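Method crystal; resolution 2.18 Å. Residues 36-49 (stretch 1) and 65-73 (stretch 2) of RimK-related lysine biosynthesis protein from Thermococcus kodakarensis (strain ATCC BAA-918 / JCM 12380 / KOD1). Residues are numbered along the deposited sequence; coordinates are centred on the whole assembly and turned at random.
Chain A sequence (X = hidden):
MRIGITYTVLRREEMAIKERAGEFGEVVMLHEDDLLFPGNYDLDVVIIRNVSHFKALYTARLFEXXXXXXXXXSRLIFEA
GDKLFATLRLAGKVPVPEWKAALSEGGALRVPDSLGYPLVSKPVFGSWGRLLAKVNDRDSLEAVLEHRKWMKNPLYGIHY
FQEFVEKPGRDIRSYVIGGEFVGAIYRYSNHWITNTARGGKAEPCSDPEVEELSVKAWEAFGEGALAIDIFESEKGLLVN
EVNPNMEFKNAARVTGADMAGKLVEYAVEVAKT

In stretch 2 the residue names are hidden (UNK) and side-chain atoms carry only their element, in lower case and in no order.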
ATOM      1  N   LEU A  36      -4.894 -28.317  14.407  1.00 41.81           N
ATOM      2  CA  LEU A  36      -4.388 -27.277  13.544  1.00 42.97           C
ATOM      3  C   LEU A  36      -5.464 -26.202  13.411  1.00 42.06           C
ATOM      4  O   LEU A  36      -6.592 -26.484  13.013  1.00 40.90           O
ATOM      5  CB  LEU A  36      -4.021 -27.892  12.195  1.00 44.98           C
ATOM      6  CG  LEU A  36      -3.339 -27.059  11.108  1.00 47.80           C
ATOM      7  CD1 LEU A  36      -2.113 -26.333  11.640  1.00 49.08           C
ATOM      8  CD2 LEU A  36      -2.973 -27.967   9.941  1.00 48.36           C
ATOM      9  N   PHE A  37      -5.137 -24.967  13.768  1.00 39.99           N
ATOM     10  CA  PHE A  37      -6.144 -23.909  13.726  1.00 39.77           C
ATOM     11  C   PHE A  37      -5.670 -22.712  12.915  1.00 40.35           C
ATOM     12  O   PHE A  37      -4.470 -22.460  12.844  1.00 38.55           O
ATOM     13  CB  PHE A  37      -6.498 -23.460  15.139  1.00 37.64           C
ATOM     14  CG  PHE A  37      -7.106 -24.534  15.994  1.00 36.85           C
ATOM     15  CD1 PHE A  37      -6.300 -25.446  16.667  1.00 36.68           C
ATOM     16  CD2 PHE A  37      -8.485 -24.597  16.180  1.00 37.53           C
ATOM     17  CE1 PHE A  37      -6.855 -26.412  17.489  1.00 36.94           C
ATOM     18  CE2 PHE A  37      -9.048 -25.563  16.996  1.00 36.88           C
ATOM     19  CZ  PHE A  37      -8.231 -26.476  17.647  1.00 37.15           C
ATOM     20  N   PRO A  38      -6.607 -21.976  12.286  1.00 41.81           N
ATOM     21  CA  PRO A  38      -8.029 -22.273  12.197  1.00 43.56           C
ATOM     22  C   PRO A  38      -8.294 -23.554  11.435  1.00 44.69           C
ATOM     23  O   PRO A  38      -7.538 -23.909  10.541  1.00 45.45           O
ATOM     24  CB  PRO A  38      -8.609 -21.083  11.406  1.00 44.50           C
ATOM     25  CG  PRO A  38      -7.571 -20.022  11.463  1.00 43.95           C
ATOM     26  CD  PRO A  38      -6.265 -20.737  11.568  1.00 42.86           C
ATOM     27  N   GLY A  39      -9.365 -24.244  11.798  1.00 46.35           N
ATOM     28  CA  GLY A  39      -9.709 -25.504  11.155  1.00 48.32           C
ATOM     29  C   GLY A  39     -11.194 -25.783  11.233  1.00 50.55           C
ATOM     30  O   GLY A  39     -11.942 -25.063  11.887  1.00 50.30           O
ATOM     31  N   ASN A  40     -11.593 -26.862  10.581  1.00 53.04           N
ATOM     32  CA  ASN A  40     -12.985 -27.256  10.475  1.00 57.11           C
ATOM     33  C   ASN A  40     -13.210 -28.474  11.353  1.00 56.29           C
ATOM     34  O   ASN A  40     -12.778 -29.575  11.020  1.00 58.69           O
ATOM     35  CB  ASN A  40     -13.307 -27.566   9.012  1.00 61.38           C
ATOM     36  CG  ASN A  40     -14.681 -28.175   8.826  1.00 67.75           C
ATOM     37  OD1 ASN A  40     -15.604 -27.910   9.603  1.00 71.57           O
ATOM     38  ND2 ASN A  40     -14.828 -28.995   7.785  1.00 70.38           N
ATOM     39  N   TYR A  41     -13.857 -28.268  12.493  1.00 53.10           N
ATOM     40  CA  TYR A  41     -14.144 -29.351  13.417  1.00 50.36           C
ATOM     41  C   TYR A  41     -15.652 -29.469  13.604  1.00 47.99           C
ATOM     42  O   TYR A  41     -16.346 -28.465  13.687  1.00 48.08           O
ATOM     43  CB  TYR A  41     -13.440 -29.095  14.752  1.00 49.39           C
ATOM     44  CG  TYR A  41     -11.923 -29.163  14.666  1.00 48.61           C
ATOM     45  CD1 TYR A  41     -11.251 -30.374  14.837  1.00 46.84           C
ATOM     46  CD2 TYR A  41     -11.164 -28.022  14.417  1.00 47.30           C
ATOM     47  CE1 TYR A  41      -9.873 -30.445  14.758  1.00 45.90           C
ATOM     48  CE2 TYR A  41      -9.781 -28.086  14.346  1.00 46.20           C
ATOM     49  CZ  TYR A  41      -9.145 -29.300  14.520  1.00 45.52           C
ATOM     50  OH  TYR A  41      -7.782 -29.384  14.433  1.00 44.30           O
ATOM     51  N   ASP A  42     -16.150 -30.700  13.643  1.00 48.79           N
ATOM     52  CA  ASP A  42     -17.575 -30.979  13.863  1.00 51.00           C
ATOM     53  C   ASP A  42     -17.682 -31.691  15.205  1.00 48.68           C
ATOM     54  O   ASP A  42     -17.630 -32.917  15.289  1.00 50.65           O
ATOM     55  CB  ASP A  42     -18.114 -31.842  12.717  1.00 53.85           C
ATOM     56  CG  ASP A  42     -19.617 -32.155  12.834  1.00 58.68           C
ATOM     57  OD1 ASP A  42     -20.360 -31.453  13.559  1.00 60.49           O
ATOM     58  OD2 ASP A  42     -20.053 -33.119  12.163  1.00 60.88           O
ATOM     59  N   LEU A  43     -17.818 -30.901  16.258  1.00 46.49           N
ATOM     60  CA  LEU A  43     -17.719 -31.392  17.618  1.00 44.63           C
ATOM     61  C   LEU A  43     -18.649 -30.577  18.481  1.00 43.77           C
ATOM     62  O   LEU A  43     -18.727 -29.359  18.333  1.00 44.26           O
ATOM     63  CB  LEU A  43     -16.287 -31.190  18.131  1.00 44.45           C
ATOM     64  CG  LEU A  43     -15.187 -32.260  18.102  1.00 45.63           C
ATOM     65  CD1 LEU A  43     -15.382 -33.406  17.145  1.00 45.88           C
ATOM     66  CD2 LEU A  43     -13.834 -31.589  17.857  1.00 47.52           C
ATOM     67  N   ASP A  44     -19.338 -31.249  19.394  1.00 44.10           N
ATOM     68  CA  ASP A  44     -20.268 -30.581  20.291  1.00 45.92           C
ATOM     69  C   ASP A  44     -19.596 -30.179  21.599  1.00 44.09           C
ATOM     70  O   ASP A  44     -20.056 -29.270  22.278  1.00 44.19           O
ATOM     71  CB  ASP A  44     -21.477 -31.473  20.540  1.00 46.43           C
ATOM     72  CG  ASP A  44     -22.259 -31.748  19.261  1.00 47.80           C
ATOM     73  OD1 ASP A  44     -22.805 -30.784  18.686  1.00 51.04           O
ATOM     74  OD2 ASP A  44     -22.311 -32.911  18.822  1.00 46.97           O
ATOM     75  N   VAL A  45     -18.510 -30.863  21.941  1.00 44.54           N
ATOM     76  CA  VAL A  45     -17.716 -30.537  23.113  1.00 41.98           C
ATOM     77  C   VAL A  45     -16.365 -31.224  22.981  1.00 41.79           C
ATOM     78  O   VAL A  45     -16.261 -32.263  22.323  1.00 39.91           O
ATOM     79  CB  VAL A  45     -18.436 -30.949  24.425  1.00 43.12           C
ATOM     80  CG1 VAL A  45     -18.708 -32.447  24.480  1.00 43.14           C
ATOM     81  CG2 VAL A  45     -17.649 -30.509  25.649  1.00 41.86           C
ATOM     82  N   VAL A  46     -15.330 -30.623  23.571  1.00 38.64           N
ATOM     83  CA  VAL A  46     -14.030 -31.274  23.671  1.00 39.72           C
ATOM     84  C   VAL A  46     -13.619 -31.395  25.130  1.00 38.26           C
ATOM     85  O   VAL A  46     -13.695 -30.432  25.885  1.00 39.04           O
ATOM     86  CB  VAL A  46     -12.937 -30.509  22.916  1.00 38.70           C
ATOM     87  CG1 VAL A  46     -11.584 -31.171  23.123  1.00 39.42           C
ATOM     88  CG2 VAL A  46     -13.280 -30.451  21.445  1.00 39.71           C
ATOM     89  N   ILE A  47     -13.191 -32.594  25.502  1.00 38.23           N
ATOM     90  CA  ILE A  47     -12.641 -32.871  26.820  1.00 37.96           C
ATOM     91  C   ILE A  47     -11.131 -32.733  26.708  1.00 38.18           C
ATOM     92  O   ILE A  47     -10.475 -33.502  26.010  1.00 39.58           O
ATOM     93  CB  ILE A  47     -13.043 -34.276  27.302  1.00 38.35           C
ATOM     94  CG1 ILE A  47     -14.566 -34.334  27.476  1.00 40.04           C
ATOM     95  CG2 ILE A  47     -12.366 -34.617  28.620  1.00 38.24           C
ATOM     96  CD1 ILE A  47     -15.127 -35.737  27.606  1.00 41.18           C
ATOM     97  N   ILE A  48     -10.595 -31.733  27.389  1.00 38.28           N
ATOM     98  CA  ILE A  48      -9.190 -31.348  27.258  1.00 38.62           C
ATOM     99  C   ILE A  48      -8.327 -32.189  28.201  1.00 39.53           C
ATOM    100  O   ILE A  48      -8.441 -32.054  29.419  1.00 39.20           O
ATOM    101  CB  ILE A  48      -9.023 -29.854  27.585  1.00 37.59           C
ATOM    102  CG1 ILE A  48      -9.858 -28.998  26.626  1.00 38.18           C
ATOM    103  CG2 ILE A  48      -7.549 -29.435  27.527  1.00 39.27           C
ATOM    104  CD1 ILE A  48      -9.348 -28.944  25.200  1.00 37.54           C
ATOM    105  N   ARG A  49      -7.470 -33.047  27.643  1.00 39.49           N
ATOM    106  CA  ARG A  49      -6.658 -33.953  28.459  1.00 39.71           C
ATOM    107  C   ARG A  49      -5.150 -33.944  28.135  1.00 41.12           C
ATOM    108  O   ARG A  49      -4.439 -34.872  28.530  1.00 41.44           O
ATOM    109  CB  ARG A  49      -7.203 -35.379  28.365  1.00 38.93           C
ATOM    110  CG  ARG A  49      -8.639 -35.532  28.843  1.00 40.76           C
ATOM    111  CD  ARG A  49      -8.778 -35.267  30.337  1.00 40.23           C
ATOM    112  NE  ARG A  49      -7.931 -36.167  31.109  1.00 40.98           N
ATOM    113  CZ  ARG A  49      -7.888 -36.217  32.437  1.00 42.98           C
ATOM    114  NH1 ARG A  49      -7.066 -37.077  33.027  1.00 43.76           N
ATOM    115  NH2 ARG A  49      -8.662 -35.427  33.179  1.00 43.20           N
ATOM    116  N   UNK A  65     -12.501 -20.636  20.095  1.00 40.95           N
ATOM    117  CA  UNK A  65     -12.466 -19.710  18.970  1.00 40.59           C
ATOM    118  C   UNK A  65     -13.247 -20.284  17.793  1.00 41.15           C
ATOM    119  O   UNK A  65     -13.722 -19.534  16.948  1.00 40.57           O
ATOM    120  o   UNK A  65     -10.438 -20.441  17.782  1.00 38.05           O
ATOM    121  c   UNK A  65     -11.021 -19.394  18.545  1.00 40.46           C
ATOM    122  N   UNK A  66     -13.359 -21.611  17.737  1.00 41.61           N
ATOM    123  CA  UNK A  66     -14.184 -22.282  16.732  1.00 43.49           C
ATOM    124  C   UNK A  66     -15.640 -22.485  17.204  1.00 43.20           C
ATOM    125  O   UNK A  66     -16.395 -23.209  16.565  1.00 42.71           O
ATOM    126  c   UNK A  66     -12.226 -22.902  14.315  1.00 49.94           C
ATOM    127  c   UNK A  66     -13.570 -23.643  16.342  1.00 44.50           C
ATOM    128  o   UNK A  66     -13.297 -22.855  13.669  1.00 53.35           O
ATOM    129  o   UNK A  66     -11.172 -22.390  13.890  1.00 51.53           O
ATOM    130  c   UNK A  66     -12.201 -23.591  15.673  1.00 46.06           C
ATOM    131  N   UNK A  67     -16.035 -21.853  18.308  1.00 42.98           N
ATOM    132  CA  UNK A  67     -17.375 -22.037  18.853  1.00 42.22           C
ATOM    133  C   UNK A  67     -17.640 -23.417  19.430  1.00 42.68           C
ATOM    134  O   UNK A  67     -18.795 -23.837  19.532  1.00 44.43           O
ATOM    135  N   UNK A  68     -16.592 -24.129  19.829  1.00 40.57           N
ATOM    136  CA  UNK A  68     -16.757 -25.458  20.420  1.00 40.70           C
ATOM    137  C   UNK A  68     -16.425 -25.372  21.905  1.00 39.98           C
ATOM    138  O   UNK A  68     -15.312 -24.997  22.254  1.00 40.68           O
ATOM    139  c   UNK A  68     -15.955 -27.846  20.435  1.00 41.66           C
ATOM    140  c   UNK A  68     -16.293 -26.644  18.249  1.00 41.56           C
ATOM    141  c   UNK A  68     -15.250 -27.334  17.381  1.00 42.31           C
ATOM    142  c   UNK A  68     -15.873 -26.502  19.718  1.00 41.76           C
ATOM    143  N   UNK A  69     -17.407 -25.674  22.788  1.00 40.58           N
ATOM    144  CA  UNK A  69     -17.136 -25.572  24.204  1.00 40.28           C
ATOM    145  C   UNK A  69     -16.208 -26.675  24.666  1.00 41.52           C
ATOM    146  O   UNK A  69     -16.117 -27.725  24.043  1.00 40.98           O
ATOM    147  c   UNK A  69     -19.361 -26.384  23.852  1.00 41.67           C
ATOM    148  c   UNK A  69     -18.517 -25.695  24.856  1.00 41.99           C
ATOM    149  c   UNK A  69     -18.823 -26.001  22.516  1.00 41.28           C
ATOM    150  N   UNK A  70     -15.546 -26.426  25.783  1.00 40.85           N
ATOM    151  CA  UNK A  70     -14.397 -27.189  26.168  1.00 41.03           C
ATOM    152  C   UNK A  70     -14.452 -27.479  27.688  1.00 41.18           C
ATOM    153  O   UNK A  70     -14.828 -26.604  28.481  1.00 41.40           O
ATOM    154  c   UNK A  70     -12.251 -26.104  26.736  1.00 37.24           C
ATOM    155  c   UNK A  70     -13.186 -26.351  25.693  1.00 41.19           C
ATOM    156  o   UNK A  70     -12.561 -26.964  24.555  1.00 44.05           O
ATOM    157  N   UNK A  71     -14.097 -28.699  28.087  1.00 39.39           N
ATOM    158  CA  UNK A  71     -14.040 -29.062  29.509  1.00 39.03           C
ATOM    159  C   UNK A  71     -12.616 -29.528  29.848  1.00 38.58           C
ATOM    160  O   UNK A  71     -12.194 -30.590  29.380  1.00 38.60           O
ATOM    161  c   UNK A  71     -14.780 -30.735  31.265  1.00 41.16           C
ATOM    162  c   UNK A  71     -15.032 -30.198  29.859  1.00 41.11           C
ATOM    163  c   UNK A  71     -16.481 -29.728  29.706  1.00 42.74           C
ATOM    164  N   UNK A  72     -11.859 -28.767  30.642  1.00 36.81           N
ATOM    165  CA  UNK A  72     -12.268 -27.475  31.215  1.00 36.74           C
ATOM    166  C   UNK A  72     -12.115 -26.326  30.221  1.00 36.95           C
ATOM    167  O   UNK A  72     -11.507 -26.492  29.170  1.00 37.32           O
ATOM    168  n   UNK A  72     -11.020 -28.688  34.344  1.00 38.63           N
ATOM    169  c   UNK A  72     -11.935 -28.028  33.658  1.00 38.55           C
ATOM    170  o   UNK A  72     -13.130 -28.077  33.935  1.00 39.46           O
ATOM    171  c   UNK A  72     -11.449 -27.208  32.475  1.00 36.80           C
ATOM    172  N   UNK A  73     -12.673 -25.168  30.556  1.00 37.15           N
ATOM    173  CA  UNK A  73     -12.542 -23.960  29.730  1.00 37.75           C
ATOM    174  C   UNK A  73     -11.136 -23.362  29.812  1.00 37.46           C
ATOM    175  O   UNK A  73     -10.397 -23.634  30.761  1.00 35.23           O
ATOM    176  c   UNK A  73     -13.576 -22.917  30.170  1.00 38.89           C
ATOM    177  o   UNK A  73     -13.233 -22.342  31.424  1.00 38.78           O
TER
HETATM  178  O   HOH W   1      -9.008 -29.629  31.229  1.00 36.30           O
HETATM  179  O   HOH W   2     -10.859 -32.400  30.996  1.00 43.61           O

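Position 65 carries one carbon and one oxygen, a short hydroxyl side chain whose oxygen lies 4.9 Å from F37 CD2, beyond contact. It is serine, S65, whose hydroxyl is hydrogen-bonded elsewhere in the structure.

Position 66 has three carbons in an unbranched chain, the third bearing two oxygens: a carboxylate separated from CA by two methylenes. The second carbon lies 3.9 Å from F37 CD2, at the edge of the ring; one oxygen is 3.3 Å from G39 N and the other 3.1 Å from G39 O. This is glutamate, E66, long enough for OE1 to accept a weak hydrogen bond from G39 N. The fit is imperfect, for OE2 and G39 O are both acceptors.

Position 67 has no side-chain atoms and touches nothing on stretch 1. This is glycine, G67; its positive phi of 69° favours that residue.

Position 68 shows four carbons, forked at the first, with one arm two carbons long. The end of the long arm lies 3.6 Å from Y41 CB and 4.1 Å from L43 CB, the short arm 3.9 Å from V46 CG2. It is isoleucine, I68: a branched, purely apolar side chain suits this buried place, where it can meet several neighbours at once.

At position 69 three carbons close a ring onto the backbone N, the middle one 3.4 Å from D44 O. This defines proline, P69. Proline has no amide hydrogen to donate, but its carbonyl remains free to pair: P69 O accepts from V46 N at 3.0 Å.

Position 70 has one carbon carrying an oxygen, 3.9 Å from V46 CB, and a second carbon, 3.8 Å from I48 CG1. It is threonine, T70. Its OG1 is buried with no partner in the model; the residue's fit lies in its beta-branched shape, common in strands, and in its methyl against I48 CG1.

Position 71 has one carbon bearing two others, one of them 4.3 Å from V45 CG2: valine, V71. Its beta-branched shape suits a buried strand.

Position 72 has two carbons, the second carrying oxygen and nitrogen: asparagine, N72. It follows a cis peptide bond, points away from stretch 1, and satisfies its amide elsewhere. One water accepts from N72 N, 3.0 Å from its O, which also lies 3.1 Å from I48 O.

Position 73, one carbon and one oxygen, is serine, S73, whose side chain caps the helix that follows.

The contact rests on parallel strand pairing. Besides the bond from V46 N, V71 N donates to V46 O and I48 N to V71 O, each at 2.8 Å. Ahead of the paired segment in sequence, I68 supplies apolar packing and E66 accepts its weak bond.

Stretch 2, residues 65-73: SEGIPTVNS
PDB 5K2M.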